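RagA protein (Porphyromonas gingivalis, PDB 6SLN) is a TonB-dependent receptor of the outer membrane that probably carries substrates into the periplasm with energy relayed by TonB. Local coordinates at residues A[110-115]-A[176-181]; A[222-227]-A[311-316]; A[332-337]-A[346-351]. One frame throughout, in Å; residues are numbered along the deposited sequence.

Interaction 1: A[110-115]-A[176-181]; sequences LAEKPV and NPNDFE
Inside the plug domain of this TonB-dependent receptor, the loop 110-115 packs against an Asx turn that opens a short 3-10 segment and leads straight into strand 180-186. N176 makes the turn: its CG is anti to the backbone N (chi1 -178°), and OD1 accepts the backbone N of N178 at 3.2 Å, with the donor standing well above the carbonyl plane and not on a lone pair. Two backbone bonds tighten the coil, D179 N to N176 O (3.0 Å) and F180 N to P177 O (3.1 Å). The turn also folds P177 onto F180, so that P177 CA sits 3.6 Å above the ring plane, over its centre.

Against this unit the loop lays three residues. L110 crosses F180 at about a right angle and touches with one branch, CD1 meeting F180 CB at 3.9 Å. The carbonyl oxygen of L110 rests on the pyrrolidine of P177, and A111 faces N178, their CA atoms 5.0 Å apart. E112 has a positive phi, which turns the backbone; its side chain leaves away from the turn, then bends at chi2 (-92°) so that the carboxylate returns beside the amide of N178, the two planes 35° apart.

That carboxylate is also close to D315 of the barrel wall. The proximity of two acids could raise the proton affinity of one of them. The same D315 accepts N176 ND2, while D179 OD1 is held by Y328 and S330, and P114 reaches wall residues T311, M957 and V990. A plug domain folded inside the barrel and bonded to its inner wall is the hallmark of the TonB-dependent receptor fold.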
loop_
_atom_site.group_PDB
_atom_site.type_symbol
_atom_site.label_atom_id
_atom_site.label_comp_id
_atom_site.label_asym_id
_atom_site.label_seq_id
_atom_site.Cartn_x
_atom_site.Cartn_y
_atom_site.Cartn_z
ATOM N N LEU A 110 7.241 -32.338 -22.244
ATOM C CA LEU A 110 6.785 -31.119 -21.589
ATOM C C LEU A 110 5.335 -31.168 -21.115
ATOM O O LEU A 110 4.957 -30.358 -20.261
ATOM C CB LEU A 110 6.947 -29.920 -22.538
ATOM C CG LEU A 110 8.352 -29.603 -23.073
ATOM C CD1 LEU A 110 8.300 -28.635 -24.261
ATOM C CD2 LEU A 110 9.212 -29.025 -21.966
ATOM N N ALA A 111 4.532 -32.105 -21.622
ATOM C CA ALA A 111 3.075 -32.043 -21.540
ATOM C C ALA A 111 2.527 -32.616 -20.238
ATOM O O ALA A 111 3.016 -33.632 -19.739
ATOM C CB ALA A 111 2.450 -32.802 -22.714
ATOM N N GLU A 112 1.485 -31.958 -19.714
ATOM C CA GLU A 112 0.679 -32.415 -18.584
ATOM C C GLU A 112 1.499 -33.062 -17.476
ATOM O O GLU A 112 1.625 -34.289 -17.428
ATOM C CB GLU A 112 -0.405 -33.396 -19.058
ATOM C CG GLU A 112 -1.444 -32.820 -20.028
ATOM C CD GLU A 112 -2.687 -32.260 -19.327
ATOM O OE1 GLU A 112 -2.757 -31.020 -19.169
ATOM O OE2 GLU A 112 -3.582 -33.055 -18.932
ATOM N N LYS A 113 2.062 -32.258 -16.580
ATOM C CA LYS A 113 2.877 -32.814 -15.514
ATOM C C LYS A 113 2.434 -32.225 -14.182
ATOM O O LYS A 113 2.080 -31.048 -14.104
ATOM C CB LYS A 113 4.380 -32.554 -15.755
ATOM C CG LYS A 113 4.945 -33.300 -16.983
ATOM C CD LYS A 113 6.368 -33.823 -16.789
ATOM C CE LYS A 113 6.526 -35.277 -17.276
ATOM N NZ LYS A 113 6.341 -35.459 -18.749
ATOM N N PRO A 114 2.425 -33.015 -13.132
ATOM C CA PRO A 114 1.693 -32.606 -11.930
ATOM C C PRO A 114 2.458 -31.651 -11.036
ATOM O O PRO A 114 2.187 -31.607 -9.831
ATOM C CB PRO A 114 1.432 -33.937 -11.219
ATOM C CG PRO A 114 2.590 -34.805 -11.619
ATOM C CD PRO A 114 3.025 -34.357 -12.997
ATOM N N VAL A 115 3.405 -30.888 -11.586
ATOM C CA VAL A 115 3.992 -29.780 -10.842
ATOM C C VAL A 115 4.042 -28.541 -11.729
ATOM O O VAL A 115 4.091 -28.633 -12.961
ATOM C CB VAL A 115 5.395 -30.105 -10.295
ATOM C CG1 VAL A 115 5.293 -30.927 -9.011
ATOM C CG2 VAL A 115 6.230 -30.807 -11.348
ATOM N N ASN A 176 0.619 -22.225 -19.415
ATOM C CA ASN A 176 0.182 -23.604 -19.591
ATOM C C ASN A 176 1.195 -24.338 -20.469
ATOM O O ASN A 176 1.285 -24.068 -21.674
ATOM C CB ASN A 176 -1.231 -23.619 -20.192
ATOM C CG ASN A 176 -1.804 -25.020 -20.374
ATOM O OD1 ASN A 176 -1.160 -26.036 -20.086
ATOM N ND2 ASN A 176 -3.034 -25.073 -20.878
ATOM N N PRO A 177 1.955 -25.289 -19.910
ATOM C CA PRO A 177 3.030 -25.929 -20.686
ATOM C C PRO A 177 2.531 -26.822 -21.794
ATOM O O PRO A 177 3.338 -27.241 -22.634
ATOM C CB PRO A 177 3.791 -26.741 -19.636
ATOM C CG PRO A 177 3.137 -26.410 -18.305
ATOM C CD PRO A 177 1.768 -25.943 -18.608
ATOM N N ASN A 178 1.238 -27.145 -21.819
ATOM C CA ASN A 178 0.685 -27.870 -22.954
ATOM C C ASN A 178 0.668 -27.032 -24.214
ATOM O O ASN A 178 0.511 -27.589 -25.307
ATOM C CB ASN A 178 -0.726 -28.324 -22.648
ATOM C CG ASN A 178 -0.773 -29.748 -22.251
ATOM O OD1 ASN A 178 -1.306 -30.076 -21.206
ATOM N ND2 ASN A 178 -0.203 -30.617 -23.075
ATOM N N ASP A 179 0.775 -25.708 -24.075
ATOM C CA ASP A 179 0.910 -24.809 -25.209
ATOM C C ASP A 179 2.315 -24.800 -25.794
ATOM O O ASP A 179 2.525 -24.160 -26.829
ATOM C CB ASP A 179 0.518 -23.393 -24.795
ATOM C CG ASP A 179 -0.867 -23.337 -24.209
ATOM O OD1 ASP A 179 -1.677 -24.209 -24.569
ATOM O OD2 ASP A 179 -1.146 -22.431 -23.397
ATOM N N PHE A 180 3.266 -25.502 -25.168
ATOM C CA PHE A 180 4.653 -25.542 -25.619
ATOM C C PHE A 180 4.840 -26.609 -26.690
ATOM O O PHE A 180 4.498 -27.780 -26.486
ATOM C CB PHE A 180 5.593 -25.818 -24.449
ATOM C CG PHE A 180 5.565 -24.767 -23.371
ATOM C CD1 PHE A 180 4.896 -23.574 -23.554
ATOM C CD2 PHE A 180 6.223 -24.979 -22.174
ATOM C CE1 PHE A 180 4.888 -22.618 -22.563
ATOM C CE2 PHE A 180 6.216 -24.027 -21.177
ATOM C CZ PHE A 180 5.553 -22.848 -21.370
ATOM N N GLU A 181 5.388 -26.197 -27.832
ATOM C CA GLU A 181 5.658 -27.135 -28.915
ATOM C C GLU A 181 6.977 -27.849 -28.694
ATOM O O GLU A 181 7.060 -29.078 -28.785
ATOM C CB GLU A 181 5.687 -26.401 -30.255
ATOM C CG GLU A 181 5.823 -27.309 -31.456
ATOM C CD GLU A 181 4.783 -28.408 -31.454
ATOM O OE1 GLU A 181 5.069 -29.491 -30.901
ATOM O OE2 GLU A 181 3.677 -28.186 -31.998
#

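Interaction 2: A[222-227]-A[311-316]; sequences NASYGI and TSQGDI
N222 and D315 point the same way from adjacent antiparallel strands, CB against CB, and their ends meet. With CG beside its own backbone N (chi1 -53°), N222 offers ND2 to D315 OD2 at 3.3 Å; the acceptor lies near the amide plane, but the donor arrives from above the carboxylate plane, the two planes being 63° apart. D315 OD1 is taken by N176 of the plug, and N222 OD1 by Q994, so both polar ends have further partners.

On the same face S224 and Q313 both take the crowded first torsion, between backbone N and carbonyl carbon. S224 OG is thereby set against the methylene of Q313, 3.3 Å from CG. On the other face the Y225 ring swings anti to its backbone N and brings CD2 to within 4.0 Å of S312 CB. Paired backbone bonds at S224 with Q313 and at G226 with T311 fix the register; T311 N to G226 O is 2.7 Å.

Strand 218-230 has strand 986-996 on its far edge, where the barrel closes on the C-terminal strand, and strand 309-322 continues into its next neighbour, strand 325-337.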
loop_
_atom_site.group_PDB
_atom_site.type_symbol
_atom_site.label_atom_id
_atom_site.label_comp_id
_atom_site.label_asym_id
_atom_site.label_seq_id
_atom_site.Cartn_x
_atom_site.Cartn_y
_atom_site.Cartn_z
ATOM N N ASN A 222 -7.941 -31.894 -21.967
ATOM C CA ASN A 222 -7.156 -32.684 -21.035
ATOM C C ASN A 222 -7.651 -32.426 -19.624
ATOM O O ASN A 222 -7.986 -31.294 -19.267
ATOM C CB ASN A 222 -5.654 -32.364 -21.110
ATOM C CG ASN A 222 -5.098 -32.463 -22.511
ATOM O OD1 ASN A 222 -5.033 -33.545 -23.098
ATOM N ND2 ASN A 222 -4.673 -31.328 -23.050
ATOM N N ALA A 223 -7.691 -33.485 -18.832
ATOM C CA ALA A 223 -8.122 -33.402 -17.450
ATOM C C ALA A 223 -7.344 -34.462 -16.696
ATOM O O ALA A 223 -7.180 -35.582 -17.189
ATOM C CB ALA A 223 -9.636 -33.617 -17.311
ATOM N N SER A 224 -6.848 -34.103 -15.519
ATOM C CA SER A 224 -6.086 -35.057 -14.734
ATOM C C SER A 224 -6.255 -34.745 -13.258
ATOM O O SER A 224 -6.391 -33.584 -12.872
ATOM C CB SER A 224 -4.605 -35.039 -15.128
ATOM O OG SER A 224 -3.931 -33.942 -14.534
ATOM N N TYR A 225 -6.268 -35.794 -12.445
ATOM C CA TYR A 225 -6.328 -35.661 -11.002
ATOM C C TYR A 225 -5.298 -36.600 -10.413
ATOM O O TYR A 225 -5.085 -37.703 -10.930
ATOM C CB TYR A 225 -7.730 -35.989 -10.430
ATOM C CG TYR A 225 -7.815 -35.864 -8.921
ATOM C CD1 TYR A 225 -7.518 -36.941 -8.108
ATOM C CD2 TYR A 225 -8.177 -34.663 -8.314
ATOM C CE1 TYR A 225 -7.582 -36.838 -6.727
ATOM C CE2 TYR A 225 -8.243 -34.548 -6.925
ATOM C CZ TYR A 225 -7.945 -35.648 -6.140
ATOM O OH TYR A 225 -7.996 -35.574 -4.764
ATOM N N GLY A 226 -4.674 -36.166 -9.325
ATOM C CA GLY A 226 -3.696 -37.007 -8.675
ATOM C C GLY A 226 -3.384 -36.487 -7.294
ATOM O O GLY A 226 -3.892 -35.448 -6.868
ATOM N N ILE A 227 -2.513 -37.226 -6.598
ATOM C CA ILE A 227 -2.133 -36.905 -5.229
ATOM C C ILE A 227 -0.618 -36.808 -5.129
ATOM O O ILE A 227 0.119 -37.369 -5.940
ATOM C CB ILE A 227 -2.658 -37.942 -4.223
ATOM C CG1 ILE A 227 -2.313 -39.344 -4.695
ATOM C CG2 ILE A 227 -4.142 -37.819 -4.076
ATOM C CD1 ILE A 227 -2.089 -40.286 -3.579
ATOM N N THR A 311 -3.582 -32.783 -6.600
ATOM C CA THR A 311 -3.146 -31.949 -7.716
ATOM C C THR A 311 -4.081 -32.213 -8.889
ATOM O O THR A 311 -4.236 -33.364 -9.309
ATOM C CB THR A 311 -1.695 -32.248 -8.117
ATOM O OG1 THR A 311 -0.809 -31.928 -7.034
ATOM C CG2 THR A 311 -1.305 -31.446 -9.367
ATOM N N SER A 312 -4.695 -31.154 -9.420
ATOM C CA SER A 312 -5.727 -31.276 -10.443
ATOM C C SER A 312 -5.507 -30.234 -11.536
ATOM O O SER A 312 -5.113 -29.100 -11.240
ATOM C CB SER A 312 -7.106 -31.080 -9.822
ATOM O OG SER A 312 -7.112 -29.881 -9.050
ATOM N N GLN A 313 -5.773 -30.608 -12.794
ATOM C CA GLN A 313 -5.608 -29.661 -13.890
ATOM C C GLN A 313 -6.506 -30.023 -15.071
ATOM O O GLN A 313 -6.675 -31.202 -15.409
ATOM C CB GLN A 313 -4.137 -29.568 -14.340
ATOM C CG GLN A 313 -3.603 -30.718 -15.210
ATOM C CD GLN A 313 -2.087 -30.638 -15.432
ATOM O OE1 GLN A 313 -1.620 -30.177 -16.478
ATOM N NE2 GLN A 313 -1.314 -31.085 -14.441
ATOM N N GLY A 314 -7.079 -28.986 -15.688
ATOM C CA GLY A 314 -7.878 -29.117 -16.885
ATOM C C GLY A 314 -7.333 -28.237 -18.000
ATOM O O GLY A 314 -6.347 -27.520 -17.832
ATOM N N ASP A 315 -8.031 -28.272 -19.133
ATOM C CA ASP A 315 -7.392 -27.898 -20.385
ATOM C C ASP A 315 -8.320 -27.959 -21.587
ATOM O O ASP A 315 -8.985 -28.981 -21.789
ATOM C CB ASP A 315 -6.247 -28.860 -20.630
ATOM C CG ASP A 315 -5.055 -28.185 -21.089
ATOM O OD1 ASP A 315 -5.205 -27.014 -21.467
ATOM O OD2 ASP A 315 -3.984 -28.811 -21.058
ATOM N N ILE A 316 -8.359 -26.919 -22.415
ATOM C CA ILE A 316 -9.037 -27.059 -23.705
ATOM C C ILE A 316 -8.311 -26.182 -24.716
ATOM O O ILE A 316 -7.928 -25.052 -24.406
ATOM C CB ILE A 316 -10.566 -26.770 -23.625
ATOM C CG1 ILE A 316 -11.273 -27.183 -24.912
ATOM C CG2 ILE A 316 -10.898 -25.328 -23.314
ATOM C CD1 ILE A 316 -12.569 -27.901 -24.659
#

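Interaction 3: A[332-337]-A[346-351]; sequences GYFDQE and FKRYSG. With C8E ((hydroxyethyloxy)tri(ethyloxy)octane), chain I.
Six backbone hydrogen bonds join the two strands, in reciprocal pairs at G332 with S350, F334 with R348 and Q336 with F346. The shortest, R348 N to F334 O, is 2.8 Å and lies in the carbonyl plane; the bonds at G332 and S350 reach their acceptors from above it. Among the side chains, R348 NE binds A173 O and Q336 OE1 accepts A116 N, so both residues grip the plug.

R348 takes the crowded first torsion (chi1 90°) and bends at chi3, which lays its guanidinium obliquely across F334, the planes only 27° apart. NH1 comes within 3.5 Å of F334 CB, and NH2 stands over one face of the ring, offset toward the rim. On the opposite face of the sheet, D335 and K347 run alongside each other. The carboxylate meets the aliphatic part of the lysine, D335 OD2 to K347 CD at 3.5 Å, while NZ bends off to N345 OD1 and remains beyond salt-bridge distance of the acids D335 and E337.

Next along that face come two tyrosines, side by side and oblique, Y333 CD1 touching Y349 CE2 at 3.6 Å. The octyl tail of a bound C8E detergent follows: its C1 lies at the edge of the Y349 ring, and its C5 is 3.5 Å from S350 O. Detergent and tyrosines on one side, and F334, R348 and Q336, which touch the plug, on the other, mark this beta hairpin as part of a transmembrane barrel wall.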
loop_
_atom_site.group_PDB
_atom_site.type_symbol
_atom_site.label_atom_id
_atom_site.label_comp_id
_atom_site.label_asym_id
_atom_site.label_seq_id
_atom_site.Cartn_x
_atom_site.Cartn_y
_atom_site.Cartn_z
ATOM N N GLY A 332 -7.021 -23.013 -19.393
ATOM C CA GLY A 332 -6.674 -24.131 -18.536
ATOM C C GLY A 332 -6.695 -23.774 -17.065
ATOM O O GLY A 332 -6.737 -22.607 -16.669
ATOM N N TYR A 333 -6.661 -24.822 -16.253
ATOM C CA TYR A 333 -6.674 -24.706 -14.807
ATOM C C TYR A 333 -5.607 -25.636 -14.256
ATOM O O TYR A 333 -5.300 -26.674 -14.852
ATOM C CB TYR A 333 -8.072 -25.050 -14.253
ATOM C CG TYR A 333 -8.146 -25.395 -12.783
ATOM C CD1 TYR A 333 -8.235 -24.397 -11.817
ATOM C CD2 TYR A 333 -8.158 -26.728 -12.363
ATOM C CE1 TYR A 333 -8.316 -24.711 -10.459
ATOM C CE2 TYR A 333 -8.242 -27.056 -11.015
ATOM C CZ TYR A 333 -8.324 -26.042 -10.059
ATOM O OH TYR A 333 -8.411 -26.357 -8.708
ATOM N N PHE A 334 -5.012 -25.240 -13.133
ATOM C CA PHE A 334 -4.001 -26.076 -12.502
ATOM C C PHE A 334 -3.969 -25.747 -11.024
ATOM O O PHE A 334 -3.916 -24.572 -10.655
ATOM C CB PHE A 334 -2.626 -25.860 -13.139
ATOM C CG PHE A 334 -1.513 -26.627 -12.479
ATOM C CD1 PHE A 334 -0.829 -26.097 -11.390
ATOM C CD2 PHE A 334 -1.123 -27.868 -12.970
ATOM C CE1 PHE A 334 0.191 -26.790 -10.792
ATOM C CE2 PHE A 334 -0.088 -28.574 -12.372
ATOM C CZ PHE A 334 0.564 -28.031 -11.281
ATOM N N ASP A 335 -4.015 -26.780 -10.188
ATOM C CA ASP A 335 -3.863 -26.602 -8.753
ATOM C C ASP A 335 -2.984 -27.718 -8.231
ATOM O O ASP A 335 -3.291 -28.893 -8.437
ATOM C CB ASP A 335 -5.211 -26.596 -8.041
ATOM C CG ASP A 335 -5.101 -26.127 -6.612
ATOM O OD1 ASP A 335 -3.962 -25.954 -6.134
ATOM O OD2 ASP A 335 -6.150 -25.920 -5.966
ATOM N N GLN A 336 -1.892 -27.351 -7.569
ATOM C CA GLN A 336 -1.003 -28.312 -6.930
ATOM C C GLN A 336 -0.918 -27.958 -5.457
ATOM O O GLN A 336 -0.358 -26.918 -5.100
ATOM C CB GLN A 336 0.376 -28.302 -7.579
ATOM C CG GLN A 336 1.357 -29.279 -6.955
ATOM C CD GLN A 336 2.784 -28.975 -7.332
ATOM O OE1 GLN A 336 3.043 -28.232 -8.279
ATOM N NE2 GLN A 336 3.721 -29.523 -6.582
ATOM N N GLU A 337 -1.474 -28.814 -4.607
ATOM C CA GLU A 337 -1.473 -28.566 -3.172
ATOM C C GLU A 337 -0.172 -29.040 -2.549
ATOM O O GLU A 337 0.390 -30.068 -2.950
ATOM C CB GLU A 337 -2.660 -29.262 -2.502
ATOM C CG GLU A 337 -3.947 -28.452 -2.516
ATOM C CD GLU A 337 -3.695 -26.967 -2.235
ATOM O OE1 GLU A 337 -4.280 -26.125 -2.961
ATOM O OE2 GLU A 337 -2.913 -26.645 -1.293
ATOM N N PHE A 346 0.346 -23.864 -5.715
ATOM C CA PHE A 346 0.410 -23.068 -6.920
ATOM C C PHE A 346 -0.876 -23.356 -7.668
ATOM O O PHE A 346 -1.090 -24.490 -8.113
ATOM C CB PHE A 346 1.627 -23.437 -7.758
ATOM C CG PHE A 346 1.935 -22.459 -8.841
ATOM C CD1 PHE A 346 1.237 -22.482 -10.030
ATOM C CD2 PHE A 346 2.922 -21.521 -8.669
ATOM C CE1 PHE A 346 1.522 -21.591 -11.022
ATOM C CE2 PHE A 346 3.208 -20.637 -9.655
ATOM C CZ PHE A 346 2.508 -20.672 -10.836
ATOM N N LYS A 347 -1.742 -22.352 -7.769
ATOM C CA LYS A 347 -2.921 -22.424 -8.616
ATOM C C LYS A 347 -2.752 -21.444 -9.771
ATOM O O LYS A 347 -2.246 -20.334 -9.583
ATOM C CB LYS A 347 -4.212 -22.109 -7.835
ATOM C CG LYS A 347 -4.178 -22.479 -6.352
ATOM C CD LYS A 347 -5.589 -22.506 -5.745
ATOM C CE LYS A 347 -5.557 -22.813 -4.244
ATOM N NZ LYS A 347 -5.117 -21.630 -3.446
ATOM N N ARG A 348 -3.162 -21.853 -10.967
ATOM C CA ARG A 348 -3.177 -20.932 -12.093
ATOM C C ARG A 348 -4.409 -21.178 -12.951
ATOM O O ARG A 348 -4.884 -22.312 -13.068
ATOM C CB ARG A 348 -1.890 -21.044 -12.937
ATOM C CG ARG A 348 -1.942 -22.060 -14.075
ATOM C CD ARG A 348 -0.826 -21.814 -15.093
ATOM N NE ARG A 348 0.302 -22.718 -14.904
ATOM C CZ ARG A 348 0.307 -24.004 -15.246
ATOM N NH1 ARG A 348 -0.754 -24.562 -15.803
ATOM N NH2 ARG A 348 1.381 -24.738 -15.024
ATOM N N TYR A 349 -4.942 -20.090 -13.507
ATOM C CA TYR A 349 -5.965 -20.102 -14.548
ATOM C C TYR A 349 -5.354 -19.439 -15.779
ATOM O O TYR A 349 -5.089 -18.232 -15.767
ATOM C CB TYR A 349 -7.221 -19.355 -14.106
ATOM C CG TYR A 349 -7.811 -19.827 -12.795
ATOM C CD1 TYR A 349 -7.220 -19.491 -11.586
ATOM C CD2 TYR A 349 -8.971 -20.597 -12.762
ATOM C CE1 TYR A 349 -7.755 -19.916 -10.388
ATOM C CE2 TYR A 349 -9.510 -21.020 -11.566
ATOM C CZ TYR A 349 -8.896 -20.675 -10.382
ATOM O OH TYR A 349 -9.416 -21.086 -9.178
ATOM N N SER A 350 -5.136 -20.219 -16.837
ATOM C CA SER A 350 -4.381 -19.768 -17.995
ATOM C C SER A 350 -5.296 -19.384 -19.145
ATOM O O SER A 350 -6.337 -20.001 -19.375
ATOM C CB SER A 350 -3.431 -20.855 -18.502
ATOM O OG SER A 350 -2.889 -21.620 -17.451
ATOM N N GLY A 351 -4.868 -18.384 -19.893
ATOM C CA GLY A 351 -5.402 -18.166 -21.218
ATOM C C GLY A 351 -4.272 -17.884 -22.185
ATOM O O GLY A 351 -3.298 -17.201 -21.837
HETATM C C1 C8E I . -10.379 -22.057 -16.623
HETATM C C2 C8E I . -10.846 -20.742 -17.252
HETATM C C3 C8E I . -9.720 -19.959 -17.936
HETATM C C4 C8E I . -9.850 -18.440 -17.723
HETATM C C5 C8E I . -8.487 -17.734 -17.704
HETATM C C6 C8E I . -8.455 -16.345 -18.353
HETATM C C7 C8E I . -7.136 -15.615 -18.056
HETATM C C8 C8E I . -7.330 -14.097 -17.933
HETATM O O9 C8E I . -6.312 -13.496 -17.147
HETATM C C10 C8E I . -5.713 -12.346 -17.724
HETATM C C11 C8E I . -5.082 -11.458 -16.641
HETATM O O12 C8E I . -4.590 -10.230 -17.164
HETATM C C13 C8E I . -4.409 -9.192 -16.205
HETATM C C14 C8E I . -3.218 -8.310 -16.614
HETATM O O15 C8E I . -3.152 -7.018 -16.030
HETATM C C16 C8E I . -3.272 -5.979 -16.997
HETATM C C17 C8E I . -2.441 -6.198 -18.278
HETATM O O18 C8E I . -2.807 -5.327 -19.352
HETATM C C19 C8E I . -1.898 -5.309 -20.444
HETATM C C20 C8E I . -2.118 -4.075 -21.326
HETATM O O21 C8E I . -1.415 -4.115 -22.558
#

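In the fold
The three contacts meet where plug and barrel wall join, with centres 9 to 12 Å apart. Interactions 2 and 3 belong to one run of wall: strands 309-322 and 325-337 are neighbours, bonded through D335 N to S312 O (2.8 Å) and G314 N to Y333 O (3.0 Å). Interaction 1 lies against the inner face of both. It reaches interaction 2 through N176 ND2 and D315 OD1, 3.0 Å apart, and interaction 3 where the backbone of V115 packs on the ring of F334, V115 C to F334 CZ being 3.5 Å. The C8E tail lies on the outer side, its nearest atom about 12 Å from the E112 side chain.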